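Local atomic coordinates of carbonic anhydrase (Neosartorya fumigata, PDB entry 6LAC), a protein that binds one zinc ion per subunit and, as a beta-class carbonic anhydrase, probably catalyses the reversible hydration of carbon dioxide to hydrogencarbonate. Residues Q27-I32 against N83-G88; A39-S44 against M166-A171. The protein carries 1 engineered substitution. All blocks are in the same frame, centred on the assembly; numbering follows the deposited sequence.

Interaction 1. Residues Q27-I32 against N83-G88; sequences QQVLWI and NIVICG
Parallel strands 29-32 and 83-88 run at 17° to each other in the buried core of the carbonic anhydrase domain, Leu30 opposite Ile84, Trp31 opposite Val85 and Ile32 opposite Ile86. Four backbone hydrogen bonds alternate in the ladder of a parallel sheet. The straightest, Ile32 N to Val85 O at 2.8 Å, has an N-H...O angle of 175°; the first, Leu30 N to Asn83 O, is 3.1 Å. Beyond it a water accepts from Asn83 ND2 and donates to Gln28 O, while Trp164 NE1 holds Asn83 OD1.

On one face, Trp31 CG stands anti to the backbone N (chi1 -171°), and the indole lies alongside Val85. Val85 CG1, also anti to its N, sits over the six-membered ring, 3.9 Å from its centroid, a CH-pi contact. Cys87 CB meets the indole obliquely, 3.7 Å from Trp31 NE1, whose N-H goes to Glu41. On the aliphatic face, Ile32 CG1 is anti to the carbonyl carbon and the chain extended, so CD1 reaches back to Ile84 CG2 at 3.8 Å.

Helix 127-148 covers this face through Ile84 and Ile86. Strand 162-169 flanks 83-88; the crossover from strand 52-57 through helix 66-77 to 83-89 passes strand 29-34.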
ATOM      1  N   GLN A  27      -9.261   6.923 -16.447  1.00 22.04           N
ATOM      2  CA  GLN A  27      -7.933   7.476 -16.059  1.00 21.15           C
ATOM      3  C   GLN A  27      -7.482   6.728 -14.811  1.00 19.85           C
ATOM      4  O   GLN A  27      -8.278   5.941 -14.291  1.00 27.28           O
ATOM      5  CB  GLN A  27      -8.004   8.979 -15.795  1.00 22.25           C
ATOM      6  CG  GLN A  27      -8.812   9.738 -16.850  1.00 26.73           C
ATOM      7  CD  GLN A  27      -8.290   9.514 -18.245  1.00 28.84           C
ATOM      8  OE1 GLN A  27      -9.016   9.045 -19.136  1.00 32.42           O
ATOM      9  NE2 GLN A  27      -7.004   9.774 -18.421  1.00 30.41           N
ATOM     10  N   GLN A  28      -6.219   6.833 -14.459  1.00 17.62           N
ATOM     11  CA  GLN A  28      -5.745   6.256 -13.185  1.00 16.47           C
ATOM     12  C   GLN A  28      -5.611   7.359 -12.166  1.00 14.15           C
ATOM     13  O   GLN A  28      -5.225   8.469 -12.468  1.00 15.71           O
ATOM     14  CB  GLN A  28      -4.452   5.506 -13.382  1.00 20.19           C
ATOM     15  CG  GLN A  28      -4.696   4.082 -13.855  1.00 24.90           C
ATOM     16  CD  GLN A  28      -3.367   3.424 -14.076  1.00 28.85           C
ATOM     17  OE1 GLN A  28      -2.606   3.861 -14.942  1.00 29.45           O
ATOM     18  NE2 GLN A  28      -3.037   2.466 -13.229  1.00 28.20           N
ATOM     19  N   VAL A  29      -5.918   7.007 -10.917  1.00 12.24           N
ATOM     20  CA  VAL A  29      -5.798   7.921  -9.761  1.00 11.26           C
ATOM     21  C   VAL A  29      -4.827   7.286  -8.776  1.00 10.03           C
ATOM     22  O   VAL A  29      -4.994   6.079  -8.459  1.00 11.26           O
ATOM     23  CB  VAL A  29      -7.179   8.161  -9.125  1.00 11.58           C
ATOM     24  CG1 VAL A  29      -7.056   8.999  -7.878  1.00 12.80           C
ATOM     25  CG2 VAL A  29      -8.173   8.739 -10.154  1.00 13.03           C
ATOM     26  N   LEU A  30      -3.862   8.048  -8.290  1.00  9.54           N
ATOM     27  CA  LEU A  30      -2.976   7.546  -7.206  1.00  8.94           C
ATOM     28  C   LEU A  30      -3.757   7.712  -5.921  1.00  9.48           C
ATOM     29  O   LEU A  30      -4.073   8.845  -5.496  1.00  9.83           O
ATOM     30  CB  LEU A  30      -1.677   8.335  -7.190  1.00  9.94           C
ATOM     31  CG  LEU A  30      -0.790   8.129  -5.958  1.00  9.88           C
ATOM     32  CD1 LEU A  30      -0.387   6.663  -5.773  1.00  9.78           C
ATOM     33  CD2 LEU A  30       0.413   9.005  -6.022  1.00 10.82           C
ATOM     34  N   TRP A  31      -4.059   6.588  -5.279  1.00 10.00           N
ATOM     35  CA  TRP A  31      -4.849   6.513  -4.026  1.00  9.50           C
ATOM     36  C   TRP A  31      -3.876   6.204  -2.907  1.00  9.56           C
ATOM     37  O   TRP A  31      -3.319   5.072  -2.935  1.00 10.61           O
ATOM     38  CB  TRP A  31      -5.941   5.471  -4.144  1.00  9.38           C
ATOM     39  CG  TRP A  31      -6.896   5.484  -3.002  1.00  9.87           C
ATOM     40  CD1 TRP A  31      -6.787   4.890  -1.778  1.00  9.80           C
ATOM     41  CD2 TRP A  31      -8.146   6.172  -2.998  1.00 10.19           C
ATOM     42  NE1 TRP A  31      -7.868   5.208  -1.006  1.00 10.41           N
ATOM     43  CE2 TRP A  31      -8.730   5.976  -1.733  1.00 10.99           C
ATOM     44  CE3 TRP A  31      -8.819   6.960  -3.926  1.00 11.67           C
ATOM     45  CZ2 TRP A  31      -9.975   6.540  -1.392  1.00 11.78           C
ATOM     46  CZ3 TRP A  31     -10.034   7.496  -3.592  1.00 13.66           C
ATOM     47  CH2 TRP A  31     -10.597   7.290  -2.358  1.00 13.79           C
ATOM     48  N   ILE A  32      -3.655   7.078  -1.969  1.00  8.72           N
ATOM     49  CA  ILE A  32      -2.744   6.900  -0.817  1.00  9.41           C
ATOM     50  C   ILE A  32      -3.592   6.661   0.400  1.00  9.81           C
ATOM     51  O   ILE A  32      -4.309   7.559   0.824  1.00 10.60           O
ATOM     52  CB  ILE A  32      -1.815   8.077  -0.644  1.00  9.89           C
ATOM     53  CG1 ILE A  32      -0.962   8.266  -1.895  1.00 10.78           C
ATOM     54  CG2 ILE A  32      -0.961   7.923   0.601  1.00 10.83           C
ATOM     55  CD1 ILE A  32      -0.254   9.603  -1.985  1.00 12.05           C
ATOM     56  N   ASN A  83      -4.508  13.061 -10.801  1.00 11.35           N
ATOM     57  CA  ASN A  83      -5.240  13.179  -9.529  1.00 10.99           C
ATOM     58  C   ASN A  83      -4.601  12.235  -8.503  1.00  9.37           C
ATOM     59  O   ASN A  83      -4.383  11.058  -8.818  1.00 10.80           O
ATOM     60  CB  ASN A  83      -6.719  12.857  -9.663  1.00 11.99           C
ATOM     61  CG  ASN A  83      -7.493  13.921 -10.441  1.00 13.13           C
ATOM     62  OD1 ASN A  83      -7.804  14.957  -9.865  1.00 14.40           O
ATOM     63  ND2 ASN A  83      -7.704  13.638 -11.727  1.00 16.54           N
ATOM     64  N   ILE A  84      -4.428  12.767  -7.319  1.00  9.62           N
ATOM     65  CA  ILE A  84      -3.905  12.019  -6.142  1.00  9.27           C
ATOM     66  C   ILE A  84      -4.945  12.186  -5.047  1.00 10.02           C
ATOM     67  O   ILE A  84      -5.356  13.346  -4.826  1.00 10.56           O
ATOM     68  CB  ILE A  84      -2.555  12.544  -5.685  1.00  9.80           C
ATOM     69  CG1 ILE A  84      -1.521  12.383  -6.794  1.00 10.24           C
ATOM     70  CG2 ILE A  84      -2.117  11.812  -4.395  1.00 10.45           C
ATOM     71  CD1 ILE A  84      -0.167  13.015  -6.529  1.00 11.49           C
ATOM     72  N   VAL A  85      -5.368  11.124  -4.393  1.00 10.41           N
ATOM     73  CA  VAL A  85      -6.237  11.223  -3.211  1.00 10.47           C
ATOM     74  C   VAL A  85      -5.433  10.747  -2.024  1.00 10.11           C
ATOM     75  O   VAL A  85      -4.899   9.603  -2.110  1.00 11.20           O
ATOM     76  CB  VAL A  85      -7.512  10.401  -3.415  1.00 10.97           C
ATOM     77  CG1 VAL A  85      -8.370  10.503  -2.153  1.00 11.13           C
ATOM     78  CG2 VAL A  85      -8.302  10.869  -4.609  1.00 11.39           C
ATOM     79  N   ILE A  86      -5.368  11.492  -0.946  1.00  9.41           N
ATOM     80  CA  ILE A  86      -4.875  10.992   0.358  1.00 10.14           C
ATOM     81  C   ILE A  86      -6.093  10.701   1.206  1.00 10.65           C
ATOM     82  O   ILE A  86      -6.871  11.622   1.490  1.00 10.92           O
ATOM     83  CB  ILE A  86      -3.913  11.965   1.023  1.00 11.39           C
ATOM     84  CG1 ILE A  86      -2.764  12.261   0.061  1.00 13.57           C
ATOM     85  CG2 ILE A  86      -3.437  11.425   2.377  1.00 12.66           C
ATOM     86  CD1 ILE A  86      -1.686  13.138   0.611  1.00 14.49           C
ATOM     87  N   CYS A  87      -6.315   9.435   1.486  1.00  9.96           N
ATOM     88  CA  CYS A  87      -7.488   8.983   2.239  1.00  9.98           C
ATOM     89  C   CYS A  87      -7.064   8.541   3.627  1.00  9.58           C
ATOM     90  O   CYS A  87      -6.338   7.531   3.752  1.00 10.83           O
ATOM     91  CB  CYS A  87      -8.152   7.845   1.541  1.00 10.02           C
ATOM     92  SG  CYS A  87      -9.760   7.417   2.268  1.00 11.88           S
ATOM     93  N   GLY A  88      -7.474   9.225   4.677  1.00  9.42           N
ATOM     94  CA  GLY A  88      -7.374   8.733   6.049  1.00 10.21           C
ATOM     95  C   GLY A  88      -8.602   7.983   6.440  1.00 10.67           C
ATOM     96  O   GLY A  88      -9.533   7.829   5.634  1.00 10.70           O
TER
HETATM   97  O   HOH W   1      -6.995  10.930 -12.664  1.00 26.50           O

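Interaction 2. Residues A39-S44 against M166-A171; sequences ADELES and MVYDKA. Engineered in segment 39-44: Ala39 (natural residue Cys).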
ATOM      1  N   ALA A  39     -10.951  -2.389   6.219  1.00 13.60           N
ATOM      2  CA  ALA A  39     -12.403  -2.427   5.939  1.00 14.21           C
ATOM      3  C   ALA A  39     -12.648  -2.266   4.427  1.00 15.48           C
ATOM      4  O   ALA A  39     -11.978  -2.972   3.662  1.00 16.91           O
ATOM      5  CB  ALA A  39     -13.089  -1.376   6.789  1.00 16.01           C
ATOM      6  N   ASP A  40     -13.600  -1.437   4.028  1.00 14.63           N
ATOM      7  CA  ASP A  40     -14.030  -1.355   2.611  1.00 16.40           C
ATOM      8  C   ASP A  40     -13.790   0.057   2.093  1.00 15.47           C
ATOM      9  O   ASP A  40     -14.638   0.610   1.372  1.00 14.95           O
ATOM     10  CB  ASP A  40     -15.501  -1.785   2.479  1.00 20.75           C
ATOM     11  CG  ASP A  40     -15.785  -3.168   3.000  1.00 28.09           C
ATOM     12  OD1 ASP A  40     -14.914  -4.042   2.855  1.00 34.97           O
ATOM     13  OD2 ASP A  40     -16.891  -3.361   3.491  1.00 34.10           O
ATOM     14  N   GLU A  41     -12.659   0.685   2.422  1.00 13.83           N
ATOM     15  CA  GLU A  41     -12.360   2.063   2.005  1.00 12.67           C
ATOM     16  C   GLU A  41     -12.498   2.295   0.510  1.00 13.51           C
ATOM     17  O   GLU A  41     -13.105   3.293   0.107  1.00 13.25           O
ATOM     18  CB  GLU A  41     -10.936   2.360   2.441  1.00 12.42           C
ATOM     19  CG  GLU A  41     -10.394   3.708   2.027  1.00 12.40           C
ATOM     20  CD  GLU A  41      -8.967   3.808   2.500  1.00 11.50           C
ATOM     21  OE1 GLU A  41      -8.085   4.092   1.664  1.00 11.93           O
ATOM     22  OE2 GLU A  41      -8.760   3.702   3.704  1.00 13.01           O
ATOM     23  N   LEU A  42     -12.039   1.392  -0.334  1.00 13.18           N
ATOM     24  CA  LEU A  42     -12.095   1.657  -1.790  1.00 13.59           C
ATOM     25  C   LEU A  42     -13.532   1.599  -2.323  1.00 14.96           C
ATOM     26  O   LEU A  42     -13.760   2.172  -3.405  1.00 15.57           O
ATOM     27  CB  LEU A  42     -11.193   0.690  -2.556  1.00 14.72           C
ATOM     28  CG  LEU A  42      -9.709   0.695  -2.176  1.00 15.12           C
ATOM     29  CD1 LEU A  42      -8.901  -0.241  -3.055  1.00 15.97           C
ATOM     30  CD2 LEU A  42      -9.107   2.083  -2.215  1.00 15.82           C
ATOM     31  N   GLU A  43     -14.466   1.008  -1.608  1.00 16.12           N
ATOM     32  CA  GLU A  43     -15.886   1.050  -2.025  1.00 18.10           C
ATOM     33  C   GLU A  43     -16.418   2.466  -1.849  1.00 18.15           C
ATOM     34  O   GLU A  43     -17.472   2.780  -2.463  1.00 20.28           O
ATOM     35  CB  GLU A  43     -16.689  -0.022  -1.277  1.00 19.74           C
ATOM     36  CG  GLU A  43     -16.532  -1.357  -1.954  1.00 26.99           C
ATOM     37  CD  GLU A  43     -17.252  -1.320  -3.295  1.00 31.87           C
ATOM     38  OE1 GLU A  43     -16.665  -1.781  -4.291  1.00 40.37           O
ATOM     39  OE2 GLU A  43     -18.397  -0.755  -3.351  1.00 39.54           O
ATOM     40  N   SER A  44     -15.733   3.359  -1.145  1.00 16.56           N
ATOM     41  CA  SER A  44     -16.147   4.770  -1.003  1.00 17.95           C
ATOM     42  C   SER A  44     -15.296   5.699  -1.885  1.00 16.38           C
ATOM     43  O   SER A  44     -15.328   6.903  -1.650  1.00 20.10           O
ATOM     44  CB  SER A  44     -16.108   5.162   0.438  1.00 18.96           C
ATOM     45  OG  SER A  44     -17.161   4.543   1.159  1.00 25.65           O
ATOM     46  N   MET A 166      -9.389  13.090   1.769  1.00 12.66           N
ATOM     47  CA  MET A 166     -10.678  12.625   2.289  1.00 13.19           C
ATOM     48  C   MET A 166     -10.449  11.757   3.501  1.00 11.84           C
ATOM     49  O   MET A 166      -9.317  11.351   3.789  1.00 11.10           O
ATOM     50  CB  MET A 166     -11.461  11.894   1.242  1.00 16.41           C
ATOM     51  CG  MET A 166     -10.788  10.701   0.782  1.00 15.87           C
ATOM     52  SD  MET A 166     -11.864   9.576  -0.159  1.00 20.13           S
ATOM     53  CE  MET A 166     -12.902   8.848   1.112  1.00 24.05           C
ATOM     54  N   VAL A 167     -11.529  11.510   4.231  1.00 11.92           N
ATOM     55  CA  VAL A 167     -11.538  10.522   5.339  1.00 12.10           C
ATOM     56  C   VAL A 167     -12.663   9.541   5.151  1.00 12.81           C
ATOM     57  O   VAL A 167     -13.789   9.935   4.807  1.00 13.83           O
ATOM     58  CB  VAL A 167     -11.647  11.205   6.687  1.00 14.35           C
ATOM     59  CG1 VAL A 167     -11.498  10.207   7.798  1.00 14.66           C
ATOM     60  CG2 VAL A 167     -10.701  12.348   6.831  1.00 17.28           C
ATOM     61  N   TYR A 168     -12.353   8.280   5.319  1.00 12.65           N
ATOM     62  CA  TYR A 168     -13.309   7.185   5.211  1.00 12.70           C
ATOM     63  C   TYR A 168     -13.775   6.793   6.602  1.00 13.84           C
ATOM     64  O   TYR A 168     -12.986   6.618   7.511  1.00 12.79           O
ATOM     65  CB  TYR A 168     -12.626   6.028   4.528  1.00 12.85           C
ATOM     66  CG  TYR A 168     -13.308   4.708   4.672  1.00 14.79           C
ATOM     67  CD1 TYR A 168     -14.569   4.483   4.179  1.00 16.39           C
ATOM     68  CD2 TYR A 168     -12.638   3.639   5.259  1.00 15.87           C
ATOM     69  CE1 TYR A 168     -15.196   3.234   4.344  1.00 16.27           C
ATOM     70  CE2 TYR A 168     -13.204   2.382   5.385  1.00 17.24           C
ATOM     71  CZ  TYR A 168     -14.501   2.206   4.943  1.00 15.17           C
ATOM     72  OH  TYR A 168     -15.078   0.942   5.057  1.00 18.83           O
ATOM     73  N   ASP A 169     -15.099   6.647   6.721  1.00 14.49           N
ATOM     74  CA  ASP A 169     -15.746   6.212   7.989  1.00 16.75           C
ATOM     75  C   ASP A 169     -16.396   4.840   7.795  1.00 15.44           C
ATOM     76  O   ASP A 169     -17.429   4.765   7.087  1.00 16.45           O
ATOM     77  CB  ASP A 169     -16.805   7.251   8.362  1.00 16.62           C
ATOM     78  CG  ASP A 169     -17.396   7.040   9.740  1.00 21.79           C
ATOM     79  OD1 ASP A 169     -17.524   5.864  10.144  1.00 21.46           O
ATOM     80  OD2 ASP A 169     -17.684   8.069  10.396  1.00 22.11           O
ATOM     81  N   LYS A 170     -15.787   3.795   8.350  1.00 15.68           N
ATOM     82  CA  LYS A 170     -16.271   2.413   8.135  1.00 16.03           C
ATOM     83  C   LYS A 170     -17.604   2.217   8.880  1.00 17.11           C
ATOM     84  O   LYS A 170     -18.230   1.217   8.589  1.00 21.08           O
ATOM     85  CB  LYS A 170     -15.208   1.387   8.501  1.00 17.58           C
ATOM     86  CG  LYS A 170     -14.814   1.352   9.953  1.00 18.05           C
ATOM     87  CD  LYS A 170     -13.819   0.271  10.246  1.00 18.75           C
ATOM     88  CE  LYS A 170     -13.241   0.308  11.645  1.00 19.47           C
ATOM     89  NZ  LYS A 170     -12.389   1.487  11.897  1.00 21.37           N
ATOM     90  N   ALA A 171     -17.981   3.114   9.770  1.00 20.01           N
ATOM     91  CA  ALA A 171     -19.251   2.970  10.538  1.00 21.54           C
ATOM     92  C   ALA A 171     -20.434   3.498   9.696  1.00 25.45           C
ATOM     93  O   ALA A 171     -21.463   2.774   9.586  1.00 29.74           O
ATOM     94  CB  ALA A 171     -19.108   3.583  11.908  1.00 21.69           C
TER
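The loop between strands 29-34 and 52-57, which follows zinc ligands Cys34 and Asp36, rests here on Tyr168 of strand 162-169, whose side chain is about 4 Å from that of the zinc ligand His89. Residues 41-43 form a short 3-10 turn, with Ser44 N bonded to Glu41 O at 2.9 Å.

Tyr168, CG anti to its backbone N (chi1 163°), sends its ring across to this turn. Glu41 CA lies over the ring centre, 3.5 Å from the centroid and 10° off the normal, a CH-pi contact; Lys170 N lies above the opposite face, so backbone atoms sandwich the ring. Glu41 CB touches Tyr168 CD2 at 3.5 Å. At the tip, Asp40 N donates to Tyr168 OH at 3.0 Å with an N-H...O angle of 147°, fixing the phenol against the loop backbone. The engineered Ala39 brings CB to the ring edge, 3.5 Å from Tyr168 OH; the natural cysteine is seen in an interchain disulfide and as a ligand of a second zinc. Asp169 OD1 accepts from Ala171 N, an Asx turn where the strand ends.

Glu41 OE2 is hydrogen-bonded to Ser37 OG, and OE1 to Trp31, with a salt bridge from OE1 to Arg56 of strand 52-57. Tyr168 packs on Cys87 of strand 83-89, and Asp169 forms a salt bridge with Arg132 of helix 127-148.

From the N terminus, the chain enters segment 27-32, passes the zinc ligands Cys34 and Asp36 and turns through 39-44. Interaction 1 closes when the chain, after strand 52-57 and helix 66-77, returns as 83-88; interaction 2 closes across 121 intervening residues, at 166-171. The segments alternate, so the two closures cross rather than nest. They meet at the Trp31 indole, which bonds to Glu41 and whose CH2 packs 3.4 Å from Met166 SD. Gly88 O, 2.9 Å from Tyr168 N, makes a probable hydrogen bond that carries the sheet on into strand 162-169. Together they tie the sheet's central strands to the loop following Asp36.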